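Polysaccharide biosynthesis protein CapD (Bacillus thuringiensis HD-771, PDB 6BWC) probably acts as an NADP-dependent, short-chain-dehydrogenase-type enzyme on UDP-N-acetylglucosamine in the pathway to CMP-pseudaminic acid. Local coordinates at residues V10-G15 with S22-V27; G17-S22 with F83-M88. The protein carries 2 engineered substitutions. All coordinates share one frame; numbering follows the deposited sequence.

Contact 1 of 2, residues V10-G15 with S22-V27; sequences VLIIGG and SILSNV. With NAP (NADP nicotinamide-adenine-dinucleotide phosphate), chain N.
Ile12 lays the end of its side chain over the backbone of helix 18-29, its CD1 methyl meeting Leu24 CA at 3.4 Å. The same methyl lies 3.7 Å from Leu24 CB and 3.9 Å from Ile23 CG2, so one terminal carbon is shared between two consecutive helical residues. Its reach comes from the torsions: CG1 stands anti to the carbonyl carbon (chi1 -49°), and chi2 is extended at 173°, which carries CD1 straight out from the strand. One turn further along the helix, Val27 meets Val10 methyl to methyl, with CG2 of Val10 4.2 Å from CG1 of Val27. The short strand and helix axes run nearly antiparallel, 165° apart and 9.7 Å at their closest, and no hydrogen bond joins them; the contact is apolar, carbon against carbon. Along the outer side of the helix, Ser22 O takes three donors: the backbone N of Asn26, Ser25 OG and Asn26 ND2, the last coming in above the carbonyl plane at 2.9 Å. At the end of the strand, a type II turn from Ile12 to Gly15 brings Gly14 O within 3.1 Å of O3B of the adenosine ribose of NADP. This is the first half of a Rossmann beta-alpha-beta unit, the strand leading into the dinucleotide site and the helix returning beside it. Leu24 and Val27 also pack on strand 34-39, Ile23 reaches Thr211 of helix 207-220, and strand 9-13 is hydrogen-bonded through its backbone to strands 34-39 and 81-84 on its two flanks.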
loop_
_atom_site.group_PDB
_atom_site.type_symbol
_atom_site.label_atom_id
_atom_site.label_comp_id
_atom_site.label_asym_id
_atom_site.label_seq_id
_atom_site.Cartn_x
_atom_site.Cartn_y
_atom_site.Cartn_z
ATOM N N VAL C 10 15.217 -13.604 -22.182
ATOM C CA VAL C 10 14.038 -12.901 -22.697
ATOM C C VAL C 10 12.812 -13.143 -21.829
ATOM O O VAL C 10 12.514 -14.294 -21.496
ATOM C CB VAL C 10 13.727 -13.352 -24.136
ATOM C CG1 VAL C 10 12.445 -12.694 -24.654
ATOM C CG2 VAL C 10 14.921 -13.057 -25.037
ATOM N N LEU C 11 12.107 -12.057 -21.491
ATOM C CA LEU C 11 10.810 -12.116 -20.806
ATOM C C LEU C 11 9.709 -11.745 -21.799
ATOM O O LEU C 11 9.775 -10.667 -22.410
ATOM C CB LEU C 11 10.781 -11.143 -19.631
ATOM C CG LEU C 11 9.564 -11.146 -18.706
ATOM C CD1 LEU C 11 9.428 -12.415 -17.874
ATOM C CD2 LEU C 11 9.655 -9.959 -17.765
ATOM N N ILE C 12 8.724 -12.639 -21.983
ATOM C CA ILE C 12 7.492 -12.319 -22.715
ATOM C C ILE C 12 6.366 -12.209 -21.729
ATOM O O ILE C 12 5.670 -13.198 -21.454
ATOM C CB ILE C 12 7.085 -13.368 -23.763
ATOM C CG1 ILE C 12 8.255 -13.733 -24.668
ATOM C CG2 ILE C 12 5.954 -12.810 -24.614
ATOM C CD1 ILE C 12 7.935 -14.885 -25.596
ATOM N N ILE C 13 6.199 -10.994 -21.209
ATOM C CA ILE C 13 5.089 -10.631 -20.308
ATOM C C ILE C 13 3.780 -10.770 -21.091
ATOM O O ILE C 13 3.465 -9.920 -21.931
ATOM C CB ILE C 13 5.262 -9.185 -19.736
ATOM C CG1 ILE C 13 6.498 -9.105 -18.817
ATOM C CG2 ILE C 13 4.011 -8.698 -18.986
ATOM C CD1 ILE C 13 6.846 -7.713 -18.354
ATOM N N GLY C 14 3.048 -11.854 -20.812
ATOM C CA GLY C 14 1.834 -12.240 -21.550
ATOM C C GLY C 14 2.106 -13.253 -22.656
ATOM O O GLY C 14 1.487 -13.189 -23.721
ATOM N N GLY C 15 3.009 -14.199 -22.391
ATOM C CA GLY C 15 3.368 -15.249 -23.346
ATOM C C GLY C 15 2.401 -16.416 -23.479
ATOM O O GLY C 15 2.612 -17.287 -24.316
ATOM N N SER C 22 3.220 -16.874 -30.147
ATOM C CA SER C 22 3.880 -16.805 -31.459
ATOM C C SER C 22 5.291 -16.192 -31.332
ATOM O O SER C 22 6.250 -16.774 -31.837
ATOM C CB SER C 22 3.040 -16.056 -32.506
ATOM O OG SER C 22 3.264 -16.591 -33.801
ATOM N N ILE C 23 5.417 -15.066 -30.617
ATOM C CA ILE C 23 6.753 -14.497 -30.292
ATOM C C ILE C 23 7.699 -15.530 -29.633
ATOM O O ILE C 23 8.877 -15.592 -29.981
ATOM C CB ILE C 23 6.671 -13.259 -29.359
ATOM C CG1 ILE C 23 5.985 -12.081 -30.069
ATOM C CG2 ILE C 23 8.073 -12.826 -28.896
ATOM C CD1 ILE C 23 5.521 -10.976 -29.134
ATOM N N LEU C 24 7.173 -16.298 -28.670
ATOM C CA LEU C 24 7.927 -17.337 -27.939
ATOM C C LEU C 24 8.617 -18.307 -28.865
ATOM O O LEU C 24 9.829 -18.501 -28.762
ATOM C CB LEU C 24 7.001 -18.133 -27.000
ATOM C CG LEU C 24 7.546 -19.360 -26.282
ATOM C CD1 LEU C 24 8.899 -19.039 -25.663
ATOM C CD2 LEU C 24 6.564 -19.832 -25.221
ATOM N N SER C 25 7.837 -18.920 -29.749
ATOM C CA SER C 25 8.379 -19.895 -30.683
ATOM C C SER C 25 9.316 -19.243 -31.719
ATOM O O SER C 25 10.286 -19.862 -32.147
ATOM C CB SER C 25 7.260 -20.691 -31.354
ATOM O OG SER C 25 6.263 -19.827 -31.858
ATOM N N ASN C 26 9.076 -17.992 -32.089
ATOM C CA ASN C 26 9.945 -17.343 -33.072
ATOM C C ASN C 26 11.267 -17.016 -32.427
ATOM O O ASN C 26 12.304 -17.299 -33.007
ATOM C CB ASN C 26 9.295 -16.105 -33.717
ATOM C CG ASN C 26 8.274 -16.470 -34.825
ATOM O OD1 ASN C 26 8.424 -16.055 -35.973
ATOM N ND2 ASN C 26 7.232 -17.237 -34.476
ATOM N N VAL C 27 11.219 -16.478 -31.209
ATOM C CA VAL C 27 12.424 -16.204 -30.418
ATOM C C VAL C 27 13.174 -17.491 -30.101
ATOM O O VAL C 27 14.386 -17.481 -30.025
ATOM C CB VAL C 27 12.114 -15.377 -29.119
ATOM C CG1 VAL C 27 13.193 -15.521 -28.036
ATOM C CG2 VAL C 27 11.936 -13.904 -29.448
HETATM P PA NAP N . -4.394 -12.414 -25.330
HETATM O O1A NAP N . -4.462 -13.677 -26.141
HETATM O O2A NAP N . -5.561 -12.129 -24.448
HETATM O O5B NAP N . -3.055 -12.387 -24.468
HETATM C C5B NAP N . -3.034 -11.709 -23.210
HETATM C C4B NAP N . -1.850 -12.205 -22.387
HETATM O O4B NAP N . -1.640 -11.440 -21.202
HETATM C C3B NAP N . -2.110 -13.607 -21.903
HETATM O O3B NAP N . -0.822 -14.214 -21.851
HETATM C C2B NAP N . -2.721 -13.392 -20.542
HETATM O O2B NAP N . -2.618 -14.595 -19.810
HETATM C C1B NAP N . -1.887 -12.220 -20.024
HETATM N N9A NAP N . -2.437 -11.295 -18.976
HETATM C C8A NAP N . -3.644 -10.664 -18.894
HETATM N N7A NAP N . -3.739 -9.865 -17.777
HETATM C C5A NAP N . -2.566 -9.977 -17.129
HETATM C C6A NAP N . -1.947 -9.443 -15.890
HETATM N N6A NAP N . -2.598 -8.596 -15.080
HETATM N N1A NAP N . -0.694 -9.816 -15.583
HETATM C C2A NAP N . 0.014 -10.663 -16.350
HETATM N N3A NAP N . -0.475 -11.197 -17.480
HETATM C C4A NAP N . -1.725 -10.904 -17.920
HETATM O O3 NAP N . -4.118 -11.112 -26.243
HETATM P PN NAP N . -3.339 -11.034 -27.663
HETATM O O1N NAP N . -2.130 -11.958 -27.699
HETATM O O2N NAP N . -4.356 -11.063 -28.763
HETATM O O5D NAP N . -2.858 -9.519 -27.667
HETATM C C5D NAP N . -1.631 -9.194 -27.064
HETATM C C4D NAP N . -1.434 -7.681 -27.064
HETATM O O4D NAP N . -1.722 -7.201 -28.384
HETATM C C3D NAP N . -2.282 -6.840 -26.094
HETATM O O3D NAP N . -1.421 -5.913 -25.426
HETATM C C2D NAP N . -3.273 -6.102 -26.963
HETATM O O2D NAP N . -3.586 -4.798 -26.461
HETATM C C1D NAP N . -2.529 -6.021 -28.296
HETATM N N1N NAP N . -3.390 -5.927 -29.481
HETATM C C2N NAP N . -4.051 -7.026 -29.877
HETATM C C3N NAP N . -4.886 -7.057 -30.979
HETATM C C7N NAP N . -5.644 -8.270 -31.393
HETATM O O7N NAP N . -6.497 -8.148 -32.275
HETATM N N7N NAP N . -5.439 -9.457 -30.817
HETATM C C4N NAP N . -5.031 -5.827 -31.799
HETATM C C5N NAP N . -4.274 -4.685 -31.274
HETATM C C6N NAP N . -3.465 -4.779 -30.154
HETATM P P2B NAP N . -3.505 -14.859 -18.490
HETATM O O1X NAP N . -3.244 -16.343 -18.316
HETATM O O2X NAP N . -2.852 -14.061 -17.382
HETATM O O3X NAP N . -4.956 -14.439 -18.825
#

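Contact 2 of 2, residues G17-S22 with F83-M88; sequences GTIGKS and FHVAAM. With NAP (NADP nicotinamide-adenine-dinucleotide phosphate), chain N.
Val85 and Ile19 make the close part of this small contact: CG1 of Val85 sits 3.9 Å from CG2 of Ile19, the two side chains crossing at about a right angle. The same valine methyl lies 4.0 Å from Gly20 N, so it rests on bare helix backbone as well. With chi1 at -163°, Val85 holds CG1 anti to its backbone N, and that branch also touches the NADP at C5D, 3.5 Å away, which wedges it between the helix start and the nicotinamide-side ribose. The looser side is the rest of the helical turn, where Thr18, Lys21 and Ser22 are partly exposed and make no contact with the 83-88 segment. Between the two segments runs the cofactor. Thr18 N gives a nearly straight bond of 3.1 Å to O1A of the NADP, and Ile19 N another of 2.9 Å to O1N, one to each phosphate; the helix N terminus would probably favour this negative charge. Gly17, the N-cap residue, adds a weak bond to the adenosine ribose. Gly14, Gly17 and Gly20 fit the GxxGxxG loop of extended short-chain dehydrogenases. Strand 81-84 lies between strands 9-13 and 123-129, with His84 packing on helix 98-118, while Phe83 reaches Ile23 on helix 18-29 and Met218 on helix 207-220.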
loop_
_atom_site.group_PDB
_atom_site.type_symbol
_atom_site.label_atom_id
_atom_site.label_comp_id
_atom_site.label_asym_id
_atom_site.label_seq_id
_atom_site.Cartn_x
_atom_site.Cartn_y
_atom_site.Cartn_z
ATOM N N GLY C 17 -0.807 -15.961 -24.251
ATOM C CA GLY C 17 -1.780 -15.538 -25.259
ATOM C C GLY C 17 -1.346 -15.693 -26.708
ATOM O O GLY C 17 -0.274 -16.222 -26.986
ATOM N N THR C 18 -2.193 -15.204 -27.617
ATOM C CA THR C 18 -2.038 -15.405 -29.052
ATOM C C THR C 18 -0.697 -14.879 -29.583
ATOM O O THR C 18 0.069 -15.611 -30.245
ATOM C CB THR C 18 -3.201 -14.738 -29.812
ATOM O OG1 THR C 18 -4.413 -15.427 -29.506
ATOM C CG2 THR C 18 -2.978 -14.732 -31.344
ATOM N N ILE C 19 -0.422 -13.617 -29.281
ATOM C CA ILE C 19 0.770 -12.960 -29.795
ATOM C C ILE C 19 2.018 -13.319 -28.979
ATOM O O ILE C 19 3.112 -13.460 -29.537
ATOM C CB ILE C 19 0.528 -11.445 -29.929
ATOM C CG1 ILE C 19 -0.435 -11.217 -31.104
ATOM C CG2 ILE C 19 1.832 -10.688 -30.154
ATOM C CD1 ILE C 19 -1.164 -9.906 -31.084
ATOM N N GLY C 20 1.844 -13.499 -27.675
ATOM C CA GLY C 20 2.934 -13.915 -26.802
ATOM C C GLY C 20 3.495 -15.301 -27.064
ATOM O O GLY C 20 4.705 -15.481 -26.970
ATOM N N LYS C 21 2.629 -16.272 -27.368
ATOM C CA LYS C 21 3.086 -17.591 -27.810
ATOM C C LYS C 21 3.813 -17.526 -29.149
ATOM O O LYS C 21 4.916 -18.075 -29.281
ATOM C CB LYS C 21 1.949 -18.597 -27.958
ATOM C CG LYS C 21 1.487 -19.265 -26.667
ATOM C CD LYS C 21 0.923 -20.674 -26.924
ATOM C CE LYS C 21 -0.312 -20.716 -27.828
ATOM N NZ LYS C 21 -0.252 -21.880 -28.764
ATOM N N SER C 22 3.220 -16.874 -30.147
ATOM C CA SER C 22 3.880 -16.805 -31.459
ATOM C C SER C 22 5.291 -16.192 -31.332
ATOM O O SER C 22 6.250 -16.774 -31.837
ATOM C CB SER C 22 3.040 -16.056 -32.506
ATOM O OG SER C 22 3.264 -16.591 -33.801
ATOM N N PHE C 83 9.298 -8.279 -23.745
ATOM C CA PHE C 83 8.108 -8.053 -24.564
ATOM C C PHE C 83 6.862 -7.895 -23.666
ATOM O O PHE C 83 6.374 -8.899 -23.110
ATOM C CB PHE C 83 7.865 -9.226 -25.534
ATOM C CG PHE C 83 8.933 -9.428 -26.566
ATOM C CD1 PHE C 83 8.858 -8.788 -27.796
ATOM C CD2 PHE C 83 9.984 -10.333 -26.341
ATOM C CE1 PHE C 83 9.821 -9.012 -28.778
ATOM C CE2 PHE C 83 10.952 -10.559 -27.320
ATOM C CZ PHE C 83 10.867 -9.893 -28.539
ATOM N N HIS C 84 6.347 -6.660 -23.564
ATOM C CA HIS C 84 5.135 -6.348 -22.774
ATOM C C HIS C 84 3.845 -6.502 -23.631
ATOM O O HIS C 84 3.332 -5.570 -24.244
ATOM C CB HIS C 84 5.296 -4.975 -22.083
ATOM C CG HIS C 84 4.059 -4.438 -21.407
ATOM N ND1 HIS C 84 3.067 -5.239 -20.875
ATOM C CD2 HIS C 84 3.681 -3.161 -21.151
ATOM C CE1 HIS C 84 2.120 -4.479 -20.354
ATOM N NE2 HIS C 84 2.474 -3.216 -20.501
ATOM N N VAL C 85 3.329 -7.728 -23.614
ATOM C CA VAL C 85 2.215 -8.178 -24.445
ATOM C C VAL C 85 0.904 -8.462 -23.632
ATOM O O VAL C 85 -0.188 -8.639 -24.215
ATOM C CB VAL C 85 2.675 -9.427 -25.226
ATOM C CG1 VAL C 85 1.758 -9.710 -26.412
ATOM C CG2 VAL C 85 4.100 -9.229 -25.722
ATOM N N ALA C 86 0.997 -8.486 -22.291
ATOM C CA ALA C 86 -0.196 -8.539 -21.421
ATOM C C ALA C 86 -1.032 -7.234 -21.411
ATOM O O ALA C 86 -0.478 -6.112 -21.501
ATOM C CB ALA C 86 0.192 -8.939 -20.001
ATOM N N ALA C 87 -2.359 -7.431 -21.300
ATOM C CA ALA C 87 -3.399 -6.376 -21.311
ATOM C C ALA C 87 -4.806 -6.967 -21.359
ATOM O O ALA C 87 -5.032 -8.107 -21.770
ATOM C CB ALA C 87 -3.239 -5.423 -22.492
ATOM N N MET C 88 -5.762 -6.156 -20.939
ATOM C CA MET C 88 -7.152 -6.401 -21.283
ATOM C C MET C 88 -7.339 -5.693 -22.607
ATOM O O MET C 88 -7.131 -4.477 -22.676
ATOM C CB MET C 88 -8.105 -5.829 -20.232
ATOM C CG MET C 88 -8.160 -6.649 -18.955
ATOM S SD MET C 88 -8.998 -5.737 -17.676
ATOM C CE MET C 88 -10.670 -5.834 -18.290
HETATM P PA NAP N . -4.394 -12.414 -25.330
HETATM O O1A NAP N . -4.462 -13.677 -26.141
HETATM O O2A NAP N . -5.561 -12.129 -24.448
HETATM O O5B NAP N . -3.055 -12.387 -24.468
HETATM C C5B NAP N . -3.034 -11.709 -23.210
HETATM C C4B NAP N . -1.850 -12.205 -22.387
HETATM O O4B NAP N . -1.640 -11.440 -21.202
HETATM C C3B NAP N . -2.110 -13.607 -21.903
HETATM O O3B NAP N . -0.822 -14.214 -21.851
HETATM C C2B NAP N . -2.721 -13.392 -20.542
HETATM O O2B NAP N . -2.618 -14.595 -19.810
HETATM C C1B NAP N . -1.887 -12.220 -20.024
HETATM N N9A NAP N . -2.437 -11.295 -18.976
HETATM C C8A NAP N . -3.644 -10.664 -18.894
HETATM N N7A NAP N . -3.739 -9.865 -17.777
HETATM C C5A NAP N . -2.566 -9.977 -17.129
HETATM C C6A NAP N . -1.947 -9.443 -15.890
HETATM N N6A NAP N . -2.598 -8.596 -15.080
HETATM N N1A NAP N . -0.694 -9.816 -15.583
HETATM C C2A NAP N . 0.014 -10.663 -16.350
HETATM N N3A NAP N . -0.475 -11.197 -17.480
HETATM C C4A NAP N . -1.725 -10.904 -17.920
HETATM O O3 NAP N . -4.118 -11.112 -26.243
HETATM P PN NAP N . -3.339 -11.034 -27.663
HETATM O O1N NAP N . -2.130 -11.958 -27.699
HETATM O O2N NAP N . -4.356 -11.063 -28.763
HETATM O O5D NAP N . -2.858 -9.519 -27.667
HETATM C C5D NAP N . -1.631 -9.194 -27.064
HETATM C C4D NAP N . -1.434 -7.681 -27.064
HETATM O O4D NAP N . -1.722 -7.201 -28.384
HETATM C C3D NAP N . -2.282 -6.840 -26.094
HETATM O O3D NAP N . -1.421 -5.913 -25.426
HETATM C C2D NAP N . -3.273 -6.102 -26.963
HETATM O O2D NAP N . -3.586 -4.798 -26.461
HETATM C C1D NAP N . -2.529 -6.021 -28.296
HETATM N N1N NAP N . -3.390 -5.927 -29.481
HETATM C C2N NAP N . -4.051 -7.026 -29.877
HETATM C C3N NAP N . -4.886 -7.057 -30.979
HETATM C C7N NAP N . -5.644 -8.270 -31.393
HETATM O O7N NAP N . -6.497 -8.148 -32.275
HETATM N N7N NAP N . -5.439 -9.457 -30.817
HETATM C C4N NAP N . -5.031 -5.827 -31.799
HETATM C C5N NAP N . -4.274 -4.685 -31.274
HETATM C C6N NAP N . -3.465 -4.779 -30.154
HETATM P P2B NAP N . -3.505 -14.859 -18.490
HETATM O O1X NAP N . -3.244 -16.343 -18.316
HETATM O O2X NAP N . -2.852 -14.061 -17.382
HETATM O O3X NAP N . -4.956 -14.439 -18.825
#

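In the fold
From the N terminus the chain runs up strand 9-13, turns through the glycine loop and enters helix 18-29; contact 1 closes this short strand-to-helix connection of six residues. Contact 2 starts on the first turn of the same helix, sharing Ser22 with contact 1, and closes a much longer loop that takes in strands 34-39 and 59-63 before returning on strand 81-84. The segments alternate, so the two contacts cross along the chain. Strands 9-13 and 81-84 are parallel neighbours in the large mixed sheet, probably hydrogen-bonded from Val85 N to Ile13 O, and the helix packs against both. Together they frame the NADP site.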